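Local coordinates for protein Aln2 (Streptomyces sp. CM020, PDB 6P7L) that belongs to the NTF2-like superfamily and probably takes part in the biosynthesis of the aromatic polyketide alnumycin, at residues P34-E39 / L145-G150. Numbering follows the deposited sequence.
Sequences PELYVE and LVRVSG
Arg147 and Glu39 meet in an end-on, two-pronged salt bridge that joins backbones standing well apart: the nearest CA atoms, those of Glu39 and Arg147, are 10.9 Å from each other. Arg147 NH1 gives a nearly straight hydrogen bond of 2.7 Å to Glu39 OE2, on its syn lone pair, while Arg147 NH2 reaches Glu39 OE1 at 2.8 Å. The carboxylate and guanidinium planes are nearly coplanar, 28° apart; OE1, too, is met on its syn side, though from somewhat out of the carboxylate plane. Two long side chains suit the distance: Glu39 runs fully extended, whereas Arg147 bends at chi3 (-60°) to present both terminal nitrogens.

A third hydrogen bond comes from the arginine's own segment. Arg147 NH1 also donates to Gly150 O at 3.2 Å, but this bond is longer and bent, with the donor well above the carbonyl plane and off a lone pair, and can add only modestly to holding the guanidinium. Gly150, with phi 91°, has a backbone shape easy for a residue without a side chain.

Besides the polar bonds there is one van der Waals touch: Leu36 CD1 lies at the guanidinium edge, 3.9 Å from Arg147 NH2. Leucine suits this buried place, where it also packs on Val108.

The bridge thus joins the first turns of helix 34-52 to the end of strand 133-148, in the helix-on-curved-sheet arrangement of the NTF2 fold. Glu39 and Arg147 both rest on Leu152 of strand 151-161, Leu36 packs against strand 98-110, and Leu31 of the third subunit touches Glu39.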
loop_
_atom_site.group_PDB
_atom_site.type_symbol
_atom_site.label_atom_id
_atom_site.label_comp_id
_atom_site.label_asym_id
_atom_site.label_seq_id
_atom_site.Cartn_x
_atom_site.Cartn_y
_atom_site.Cartn_z
ATOM N N PRO A 34 -4.344 13.145 12.747
ATOM C CA PRO A 34 -4.568 11.701 12.606
ATOM C C PRO A 34 -6.013 11.363 12.279
ATOM O O PRO A 34 -6.271 10.454 11.476
ATOM C CB PRO A 34 -4.116 11.137 13.973
ATOM C CG PRO A 34 -3.076 12.173 14.457
ATOM C CD PRO A 34 -3.683 13.490 14.030
ATOM N N GLU A 35 -6.960 12.119 12.841
ATOM C CA GLU A 35 -8.368 11.871 12.554
ATOM C C GLU A 35 -8.652 12.032 11.068
ATOM O O GLU A 35 -9.342 11.198 10.453
ATOM C CB GLU A 35 -9.238 12.826 13.364
ATOM C CG GLU A 35 -9.234 12.611 14.851
ATOM C CD GLU A 35 -8.090 13.318 15.622
ATOM O OE1 GLU A 35 -7.182 13.962 15.043
ATOM O OE2 GLU A 35 -8.090 13.189 16.850
ATOM N N LEU A 36 -8.118 13.104 10.472
ATOM C CA LEU A 36 -8.312 13.340 9.043
ATOM C C LEU A 36 -7.648 12.255 8.219
ATOM O O LEU A 36 -8.234 11.737 7.261
ATOM C CB LEU A 36 -7.766 14.712 8.618
ATOM C CG LEU A 36 -7.914 14.960 7.113
ATOM C CD1 LEU A 36 -9.424 14.993 6.810
ATOM C CD2 LEU A 36 -7.271 16.228 6.684
ATOM N N TYR A 37 -6.407 11.895 8.574
ATOM C CA TYR A 37 -5.708 10.849 7.829
ATOM C C TYR A 37 -6.495 9.538 7.830
ATOM O O TYR A 37 -6.717 8.917 6.771
ATOM C CB TYR A 37 -4.320 10.643 8.413
ATOM C CG TYR A 37 -3.525 9.696 7.599
ATOM C CD1 TYR A 37 -2.838 10.147 6.470
ATOM C CD2 TYR A 37 -3.491 8.348 7.900
ATOM C CE1 TYR A 37 -2.112 9.286 5.701
ATOM C CE2 TYR A 37 -2.764 7.464 7.109
ATOM C CZ TYR A 37 -2.079 7.961 6.018
ATOM O OH TYR A 37 -1.354 7.121 5.193
ATOM N N VAL A 38 -6.955 9.120 9.009
ATOM C CA VAL A 38 -7.738 7.898 9.098
ATOM C C VAL A 38 -9.004 8.029 8.258
ATOM O O VAL A 38 -9.375 7.101 7.532
ATOM C CB VAL A 38 -8.051 7.577 10.565
ATOM C CG1 VAL A 38 -9.077 6.460 10.701
ATOM C CG2 VAL A 38 -6.764 7.184 11.297
ATOM N N GLU A 39 -9.673 9.184 8.338
ATOM C CA GLU A 39 -10.905 9.409 7.584
ATOM C C GLU A 39 -10.669 9.273 6.083
ATOM O O GLU A 39 -11.503 8.700 5.360
ATOM C CB GLU A 39 -11.457 10.787 7.904
ATOM C CG GLU A 39 -12.844 11.004 7.346
ATOM C CD GLU A 39 -13.409 12.355 7.657
ATOM O OE1 GLU A 39 -12.653 13.273 8.091
ATOM O OE2 GLU A 39 -14.642 12.482 7.479
ATOM N N LEU A 145 -10.919 16.657 -1.850
ATOM C CA LEU A 145 -12.073 16.163 -1.119
ATOM C C LEU A 145 -12.689 17.302 -0.324
ATOM O O LEU A 145 -11.999 18.231 0.128
ATOM C CB LEU A 145 -11.700 15.013 -0.160
ATOM C CG LEU A 145 -10.761 13.960 -0.725
ATOM C CD1 LEU A 145 -10.243 13.033 0.376
ATOM C CD2 LEU A 145 -11.446 13.202 -1.822
ATOM N N VAL A 146 -14.003 17.217 -0.141
ATOM C CA VAL A 146 -14.733 18.214 0.624
ATOM C C VAL A 146 -15.679 17.487 1.565
ATOM O O VAL A 146 -16.069 16.347 1.329
ATOM C CB VAL A 146 -15.500 19.193 -0.275
ATOM C CG1 VAL A 146 -14.540 20.009 -1.118
ATOM C CG2 VAL A 146 -16.540 18.452 -1.147
ATOM N N ARG A 147 -16.059 18.170 2.634
ATOM C CA ARG A 147 -16.947 17.608 3.644
ATOM C C ARG A 147 -18.380 18.062 3.379
ATOM O O ARG A 147 -18.635 19.259 3.236
ATOM C CB ARG A 147 -16.493 18.044 5.036
ATOM C CG ARG A 147 -17.095 17.268 6.176
ATOM C CD ARG A 147 -16.397 17.664 7.471
ATOM N NE ARG A 147 -14.960 17.369 7.407
ATOM C CZ ARG A 147 -14.455 16.147 7.511
ATOM N NH1 ARG A 147 -15.295 15.136 7.684
ATOM N NH2 ARG A 147 -13.128 15.934 7.436
ATOM N N VAL A 148 -19.310 17.104 3.299
ATOM C CA VAL A 148 -20.720 17.398 3.050
ATOM C C VAL A 148 -21.528 16.658 4.092
ATOM O O VAL A 148 -21.464 15.422 4.166
ATOM C CB VAL A 148 -21.160 16.985 1.627
ATOM C CG1 VAL A 148 -22.639 17.264 1.411
ATOM C CG2 VAL A 148 -20.314 17.721 0.615
ATOM N N SER A 149 -22.277 17.420 4.902
ATOM C CA SER A 149 -23.018 16.897 6.048
ATOM C C SER A 149 -22.122 15.990 6.884
ATOM O O SER A 149 -22.496 14.880 7.268
ATOM C CB SER A 149 -24.316 16.192 5.630
ATOM O OG SER A 149 -24.975 16.955 4.640
ATOM N N GLY A 150 -20.871 16.409 7.052
ATOM C CA GLY A 150 -19.951 15.778 7.967
ATOM C C GLY A 150 -19.106 14.679 7.384
ATOM O O GLY A 150 -18.260 14.134 8.103
#